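Local coordinates for protein cytidylyltransferase (Leptospira borgpetersenii serovar Hardjo-bovis, PDB 6OEW) that probably transfers a nucleotidyl group, as a metal-dependent cytidylyltransferase with a GT-A type Rossmann-like fold, at residues V11-Q16 and E52-L57; A17-T22 and E61-K66. All blocks are in the same frame, centred on the assembly; numbering follows the deposited sequence. Where two conformers were deposited one is given.

Contact 1 of 2, residues V11-Q16 and E52-L57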
ATOM      1  N   VAL A  11      -5.230  14.406  -5.161  1.00 33.00           N
ATOM      2  CA  VAL A  11      -4.962  13.004  -4.854  1.00 31.05           C
ATOM      3  C   VAL A  11      -3.660  12.931  -4.065  1.00 35.64           C
ATOM      4  O   VAL A  11      -2.660  13.555  -4.445  1.00 36.63           O
ATOM      5  CB  VAL A  11      -4.859  12.165  -6.140  1.00 31.58           C
ATOM      6  CG1 VAL A  11      -4.503  10.703  -5.818  1.00 33.02           C
ATOM      7  CG2 VAL A  11      -6.134  12.261  -7.005  1.00 33.39           C
ATOM      8  N   GLY A  12      -3.666  12.164  -2.967  1.00 29.24           N
ATOM      9  CA  GLY A  12      -2.471  11.931  -2.183  1.00 33.67           C
ATOM     10  C   GLY A  12      -2.213  10.446  -2.013  1.00 37.12           C
ATOM     11  O   GLY A  12      -3.148   9.696  -1.728  1.00 36.35           O
ATOM     12  N   ILE A  13      -0.982   9.994  -2.225  1.00 31.70           N
ATOM     13  CA  ILE A  13      -0.617   8.603  -1.951  1.00 28.88           C
ATOM     14  C   ILE A  13       0.022   8.571  -0.564  1.00 33.56           C
ATOM     15  O   ILE A  13       1.150   9.043  -0.368  1.00 33.03           O
ATOM     16  CB  ILE A  13       0.321   8.024  -3.019  1.00 30.44           C
ATOM     17  CG1 ILE A  13      -0.302   8.077  -4.409  1.00 29.34           C
ATOM     18  CG2 ILE A  13       0.672   6.551  -2.649  1.00 29.42           C
ATOM     19  CD1 ILE A  13       0.680   7.743  -5.524  1.00 32.84           C
ATOM     20  N   LEU A  14      -0.710   8.033   0.414  1.00 27.18           N
ATOM     21  CA  LEU A  14      -0.347   8.121   1.821  1.00 28.84           C
ATOM     22  C   LEU A  14       0.026   6.718   2.280  1.00 31.60           C
ATOM     23  O   LEU A  14      -0.845   5.849   2.405  1.00 29.41           O
ATOM     24  CB  LEU A  14      -1.495   8.693   2.651  1.00 28.51           C
ATOM     25  CG  LEU A  14      -2.030  10.053   2.234  1.00 40.79           C
ATOM     26  CD1 LEU A  14      -2.879  10.607   3.358  1.00 37.27           C
ATOM     27  CD2 LEU A  14      -0.904  11.013   1.861  1.00 39.34           C
ATOM     28  N   ILE A  15       1.322   6.498   2.507  1.00 26.51           N
ATOM     29  CA  ILE A  15       1.861   5.178   2.809  1.00 28.17           C
ATOM     30  C   ILE A  15       2.134   5.083   4.299  1.00 28.75           C
ATOM     31  O   ILE A  15       3.008   5.787   4.831  1.00 29.16           O
ATOM     32  CB  ILE A  15       3.154   4.907   2.030  1.00 28.95           C
ATOM     33  CG1 ILE A  15       2.986   5.268   0.552  1.00 31.12           C
ATOM     34  CG2 ILE A  15       3.598   3.442   2.206  1.00 30.31           C
ATOM     35  CD1 ILE A  15       4.309   5.461  -0.088  1.00 34.26           C
ATOM     36  N   GLN A  16       1.442   4.175   4.973  1.00 26.52           N
ATOM     37  CA  GLN A  16       1.728   3.938   6.381  1.00 28.10           C
ATOM     38  C   GLN A  16       2.866   2.932   6.514  1.00 25.13           C
ATOM     39  O   GLN A  16       2.870   1.876   5.868  1.00 28.26           O
ATOM     40  CB  GLN A  16       0.479   3.460   7.125  1.00 35.96           C
ATOM     41  CG  GLN A  16      -0.127   2.192   6.569  1.00 34.97           C
ATOM     42  CD  GLN A  16      -1.236   1.660   7.454  1.00 33.08           C
ATOM     43  OE1 GLN A  16      -2.399   2.003   7.283  1.00 35.31           O
ATOM     44  NE2 GLN A  16      -0.867   0.816   8.421  1.00 32.79           N
ATOM     45  N   GLU A  52       3.874  13.224  -7.071  1.00 44.79           N
ATOM     46  CA  GLU A  52       4.350  14.403  -6.359  1.00 51.62           C
ATOM     47  C   GLU A  52       3.717  14.548  -4.982  1.00 47.68           C
ATOM     48  O   GLU A  52       4.269  15.263  -4.140  1.00 56.36           O
ATOM     49  CB  GLU A  52       4.099  15.661  -7.182  1.00 46.61           C
ATOM     50  CG  GLU A  52       2.649  16.039  -7.261  1.00 64.69           C
ATOM     51  CD  GLU A  52       2.455  17.404  -7.877  1.00 80.53           C
ATOM     52  OE1 GLU A  52       3.449  17.967  -8.392  1.00 85.69           O
ATOM     53  OE2 GLU A  52       1.312  17.910  -7.844  1.00 88.55           O
ATOM     54  N   ASN A  53       2.592  13.876  -4.722  1.00 45.19           N
ATOM     55  CA  ASN A  53       1.964  13.944  -3.402  1.00 39.87           C
ATOM     56  C   ASN A  53       2.058  12.614  -2.670  1.00 41.09           C
ATOM     57  O   ASN A  53       1.071  12.146  -2.095  1.00 44.07           O
ATOM     58  CB  ASN A  53       0.491  14.369  -3.507  1.00 48.13           C
ATOM     59  CG  ASN A  53       0.309  15.748  -4.131  1.00 52.44           C
ATOM     60  OD1 ASN A  53       1.073  16.680  -3.869  1.00 48.11           O
ATOM     61  ND2 ASN A  53      -0.728  15.883  -4.959  1.00 57.46           N
ATOM     62  N   VAL A  54       3.232  11.991  -2.675  1.00 41.41           N
ATOM     63  CA  VAL A  54       3.479  10.812  -1.859  1.00 37.63           C
ATOM     64  C   VAL A  54       3.912  11.300  -0.488  1.00 32.10           C
ATOM     65  O   VAL A  54       4.756  12.200  -0.386  1.00 30.46           O
ATOM     66  CB  VAL A  54       4.559   9.914  -2.487  1.00 39.64           C
ATOM     67  CG1 VAL A  54       4.926   8.787  -1.559  1.00 36.75           C
ATOM     68  CG2 VAL A  54       4.060   9.338  -3.801  1.00 45.54           C
ATOM     69  N   VAL A  55       3.306  10.747   0.557  1.00 32.33           N
ATOM     70  CA  VAL A  55       3.698  11.031   1.935  1.00 32.40           C
ATOM     71  C   VAL A  55       3.845   9.701   2.660  1.00 31.69           C
ATOM     72  O   VAL A  55       2.985   8.821   2.526  1.00 28.57           O
ATOM     73  CB  VAL A  55       2.671  11.923   2.663  1.00 28.14           C
ATOM     74  CG1 VAL A  55       3.256  12.444   3.997  1.00 33.60           C
ATOM     75  CG2 VAL A  55       2.167  13.090   1.738  1.00 32.84           C
ATOM     76  N   VAL A  56       4.928   9.550   3.422  1.00 27.03           N
ATOM     77  CA  VAL A  56       5.076   8.413   4.325  1.00 24.01           C
ATOM     78  C   VAL A  56       4.541   8.820   5.691  1.00 30.05           C
ATOM     79  O   VAL A  56       4.955   9.842   6.264  1.00 28.37           O
ATOM     80  CB  VAL A  56       6.542   7.953   4.417  1.00 27.82           C
ATOM     81  CG1 VAL A  56       6.721   6.907   5.532  1.00 28.58           C
ATOM     82  CG2 VAL A  56       7.025   7.390   3.080  1.00 29.53           C
ATOM     83  N   LEU A  57       3.603   8.033   6.207  1.00 25.04           N
ATOM     84  CA  LEU A  57       2.961   8.289   7.483  1.00 22.79           C
ATOM     85  C   LEU A  57       3.531   7.280   8.472  1.00 29.68           C
ATOM     86  O   LEU A  57       3.283   6.079   8.340  1.00 28.00           O
ATOM     87  CB  LEU A  57       1.455   8.123   7.393  1.00 26.38           C
ATOM     88  CG  LEU A  57       0.588   9.272   6.856  1.00 30.27           C
ATOM     89  CD1 LEU A  57       1.093   9.744   5.489  1.00 29.65           C
ATOM     90  CD2 LEU A  57      -0.840   8.774   6.797  1.00 28.10           C
TER
HETATM   91  O   HOH W   1      -0.736  13.860  -6.270  1.00 55.56           O

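Contact 2 of 2, residues A17-T22 and E61-K66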
ATOM      1  N   ALA A  17       3.857   3.281   7.324  1.00 27.88           N
ATOM      2  CA  ALA A  17       5.008   2.405   7.502  1.00 30.36           C
ATOM      3  C   ALA A  17       5.606   2.691   8.862  1.00 25.30           C
ATOM      4  O   ALA A  17       5.594   3.834   9.322  1.00 26.93           O
ATOM      5  CB  ALA A  17       6.079   2.620   6.427  1.00 28.21           C
ATOM      6  N   ARG A  18       6.114   1.644   9.513  1.00 30.42           N
ATOM      7  CA  ARG A  18       6.774   1.814  10.799  1.00 31.45           C
ATOM      8  C   ARG A  18       7.758   0.676  11.018  1.00 32.02           C
ATOM      9  O   ARG A  18       7.593  -0.425  10.481  1.00 30.12           O
ATOM     10  CB  ARG A  18       5.783   1.853  11.978  1.00 33.83           C
ATOM     11  CG  ARG A  18       5.134   0.503  12.255  1.00 37.03           C
ATOM     12  CD  ARG A  18       4.067   0.616  13.331  1.00 40.87           C
ATOM     13  NE  ARG A  18       4.641   0.929  14.640  1.00 37.34           N
ATOM     14  CZ  ARG A  18       3.945   0.992  15.772  1.00 43.90           C
ATOM     15  NH1 ARG A  18       2.635   0.779  15.761  1.00 41.34           N
ATOM     16  NH2 ARG A  18       4.565   1.270  16.921  1.00 43.51           N
ATOM     17  N   MET A  19       8.787   0.966  11.824  1.00 29.29           N
ATOM     18  CA  MET A  19       9.790  -0.040  12.158  1.00 32.05           C
ATOM     19  C   MET A  19       9.209  -1.087  13.094  1.00 39.70           C
ATOM     20  O   MET A  19       9.459  -2.286  12.926  1.00 36.34           O
ATOM     21  CB  MET A  19      11.017   0.631  12.797  1.00 34.09           C
ATOM     22  CG  MET A  19      11.860   1.453  11.782  1.00 33.85           C
ATOM     23  SD  MET A  19      12.752   0.397  10.610  1.00 34.74           S
ATOM     24  CE  MET A  19      14.066  -0.194  11.728  1.00 35.25           C
ATOM     25  N   GLY A  20       8.408  -0.659  14.065  1.00 36.80           N
ATOM     26  CA  GLY A  20       7.831  -1.583  15.028  1.00 39.87           C
ATOM     27  C   GLY A  20       6.590  -2.280  14.514  1.00 43.61           C
ATOM     28  O   GLY A  20       5.583  -2.359  15.228  1.00 41.03           O
ATOM     29  N   SER A  21       6.642  -2.774  13.273  1.00 32.45           N
ATOM     30  CA  SER A  21       5.497  -3.464  12.703  1.00 35.68           C
ATOM     31  C   SER A  21       5.178  -4.724  13.500  1.00 34.03           C
ATOM     32  O   SER A  21       6.054  -5.357  14.090  1.00 37.72           O
ATOM     33  CB  SER A  21       5.742  -3.809  11.219  1.00 32.15           C
ATOM     34  OG  SER A  21       6.984  -4.506  10.986  1.00 31.58           O
ATOM     35  N   THR A  22       3.903  -5.106  13.476  1.00 41.28           N
ATOM     36  CA  THR A  22       3.464  -6.284  14.212  1.00 43.90           C
ATOM     37  C   THR A  22       4.164  -7.538  13.712  1.00 45.78           C
ATOM     38  O   THR A  22       4.611  -8.375  14.507  1.00 48.45           O
ATOM     39  CB  THR A  22       1.947  -6.425  14.088  1.00 53.51           C
ATOM     40  OG1 THR A  22       1.323  -5.163  14.363  1.00 63.86           O
ATOM     41  CG2 THR A  22       1.433  -7.446  15.069  1.00 59.79           C
ATOM     42  N   GLU A  61       7.672   7.631  17.459  1.00 36.67           N
ATOM     43  CA  GLU A  61       8.645   6.915  18.270  0.56 37.12           C
ATOM     44  C   GLU A  61      10.035   7.036  17.655  1.00 37.58           C
ATOM     45  O   GLU A  61      10.198   7.117  16.432  1.00 31.56           O
ATOM     46  CB  GLU A  61       8.231   5.453  18.424  0.56 37.77           C
ATOM     47  CG  GLU A  61       6.965   5.310  19.266  0.56 42.34           C
ATOM     48  CD  GLU A  61       6.493   3.879  19.415  0.56 45.51           C
ATOM     49  OE1 GLU A  61       7.255   2.941  19.092  0.56 44.96           O
ATOM     50  OE2 GLU A  61       5.346   3.697  19.873  0.56 50.29           O
ATOM     51  N   ASN A  62      11.044   7.062  18.533  1.00 41.45           N
ATOM     52  CA  ASN A  62      12.425   7.270  18.097  1.00 37.59           C
ATOM     53  C   ASN A  62      12.857   6.264  17.034  1.00 40.76           C
ATOM     54  O   ASN A  62      13.641   6.611  16.140  1.00 35.92           O
ATOM     55  CB  ASN A  62      13.364   7.213  19.305  1.00 38.80           C
ATOM     56  CG  ASN A  62      13.305   8.492  20.143  1.00 52.93           C
ATOM     57  OD1 ASN A  62      13.053   9.586  19.622  1.00 46.78           O
ATOM     58  ND2 ASN A  62      13.532   8.358  21.435  1.00 55.39           N
ATOM     59  N   ILE A  63      12.349   5.032  17.091  1.00 34.05           N
ATOM     60  CA  ILE A  63      12.808   4.027  16.139  1.00 36.41           C
ATOM     61  C   ILE A  63      12.429   4.422  14.725  1.00 39.77           C
ATOM     62  O   ILE A  63      13.092   4.029  13.759  1.00 34.71           O
ATOM     63  CB  ILE A  63      12.261   2.626  16.487  1.00 37.94           C
ATOM     64  CG1 ILE A  63      12.860   1.591  15.539  1.00 37.29           C
ATOM     65  CG2 ILE A  63      10.741   2.592  16.415  1.00 35.72           C
ATOM     66  CD1 ILE A  63      13.405   0.423  16.195  1.00 42.54           C
ATOM     67  N   ASP A  64      11.384   5.215  14.577  1.00 32.80           N
ATOM     68  CA  ASP A  64      10.917   5.577  13.253  1.00 32.05           C
ATOM     69  C   ASP A  64      11.632   6.798  12.704  1.00 31.19           C
ATOM     70  O   ASP A  64      11.261   7.287  11.624  1.00 29.89           O
ATOM     71  CB  ASP A  64       9.412   5.775  13.285  1.00 31.29           C
ATOM     72  CG  ASP A  64       8.674   4.449  13.265  1.00 28.38           C
ATOM     73  OD1 ASP A  64       9.038   3.585  12.433  1.00 31.77           O
ATOM     74  OD2 ASP A  64       7.756   4.264  14.074  1.00 32.61           O
ATOM     75  N   ASP A  65      12.641   7.303  13.421  1.00 29.98           N
ATOM     76  CA  ASP A  65      13.634   8.148  12.775  1.00 32.59           C
ATOM     77  C   ASP A  65      14.196   7.443  11.546  1.00 33.89           C
ATOM     78  O   ASP A  65      14.504   8.089  10.538  1.00 35.95           O
ATOM     79  CB  ASP A  65      14.770   8.495  13.746  1.00 33.80           C
ATOM     80  CG  ASP A  65      14.318   9.374  14.914  1.00 37.62           C
ATOM     81  OD1 ASP A  65      13.112   9.708  15.024  1.00 35.04           O
ATOM     82  OD2 ASP A  65      15.183   9.709  15.747  1.00 38.28           O
ATOM     83  N   LYS A  66      14.323   6.116  11.611  1.00 35.29           N
ATOM     84  CA  LYS A  66      14.803   5.361  10.459  1.00 34.63           C
ATOM     85  C   LYS A  66      13.827   5.476   9.293  1.00 32.24           C
ATOM     86  O   LYS A  66      14.241   5.693   8.149  1.00 32.75           O
ATOM     87  CB  LYS A  66      15.022   3.899  10.853  1.00 39.84           C
ATOM     88  CG  LYS A  66      15.627   3.036   9.753  1.00 49.23           C
ATOM     89  CD  LYS A  66      16.972   3.579   9.322  1.00 56.76           C
ATOM     90  CE  LYS A  66      17.542   2.773   8.171  1.00 71.68           C
ATOM     91  NZ  LYS A  66      18.676   3.475   7.502  1.00 82.29           N
TER
HETATM   92  O   HOH W   2       7.399   1.683  15.050  1.00 29.43           O

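Contact 1 of 2, residues V11-Q16 and E52-L57
Leu-14 and Val-55 lie side by side and point the same way, the CD2 methyl of Leu-14 resting 3.7 Å from CG2 of Val-55, while Leu-57 brings CD1 to within 4.0 Å of the CB of Leu-14. Helix 86-96 closes over this face: Tyr-90 hydrogen-bonds the carbonyl of Leu-14 and Ala-93 touches Leu-57. The reverse face is packed just as tightly. There Ile-15 carries its CG1 branch anti to its own carbonyl carbon (chi1 -48°), and CD1 at the end of that branch meets CG1 of Val-54 at 3.7 Å, the two side chains crossing obliquely. Helix 37-45 covers this face, with Met-41, Leu-42 and Leu-45 against Ile-15.

The backbones between these two layers form a parallel ladder. Ile-13 and Ile-15 use both their N-H and C=O groups toward Val-54's strand, the N of Val-55 reaching O of Ile-13 at 2.9 Å and the N of Leu-57 reaching O of Ile-15 at 2.7 Å. Gly-12 and Leu-14 each bond twice to strand 101-106, and Gln-16 pairs there with Leu-105. The pair thus sits inside the mixed, Rossmann-like sheet of a GT-A nucleotidyltransferase, with strand 11-16 flanked by two parallel neighbours.

Packing gives way to polar contacts at the partly exposed ends. ND2 of Asn-53 donates to O of Val-11 over 3.1 Å, nearly in line with the C=O bond, and a water also donates to that same oxygen. The bond from Ile-13 N to Asn-53 O bends to 145° at the hydrogen, where the rungs farther along the ladder are much straighter. At the other end OE1 of Gln-16 accepts from Arg-104, and the Gln-16 side chain comes within about 7 Å of the bound magnesium ion.

Contact 2 of 2, residues A17-T22 and E61-K66
The loop that follows the first strand of this GT-A type fold, the part of the chain that in nucleotidyltransferases of this kind helps form the nucleotide site, meets the start of helix 65-73 here. Asp-64 joins the two. Its OD1 takes the backbone N-H of Met-19 through the syn lone pair, at 2.7 Å and nearly straight (165°), and accepts from Thr-67 as well; OD2 is held by Thr-59. A water completes the group, donating to OD2 of Asp-64 and accepting from NE of Arg-18 at 2.9 Å and from N of Gly-20, the centre of an inverse gamma turn.

Farther out, Glu-61 has two conformers, and the salt bridge from Arg-18, long in the one given, is doubtful. Met-19 takes the apolar side: CB is pressed against CG1 of Ile-63 at 3.4 Å, tighter than usual, and its chain, bent at chi2 (-71°), brings SD to CG of Lys-66 at 4.0 Å. Asp-64 holds the loop by one direct backbone N-H bond and by a water-mediated one at Gly-20, and the nearby positive guanidinium probably favours the charged form of that acid.

How the contacts relate
Contacts 1 and 2 have centres 17 Å apart and follow one another along the same two pieces of chain. Strand 11-16 runs into loop 17-22, and strand 54-59 leads on to helix 65-73, so the segments alternate: 11-16, 17-22, 52-57, 61-66. A probable hydrogen bond from Ala-17 N to Leu-57 O, 3.0 Å, carries the strand pairing of contact 1 over into contact 2. The first contact lies buried in the sheet, the second at the surface beyond the C-terminal ends of its strands. The magnesium ion and Asp-108, a magnesium-binding residue, lie near this junction, consistent with the sheet core supporting a metal-dependent active site bordered by the loop.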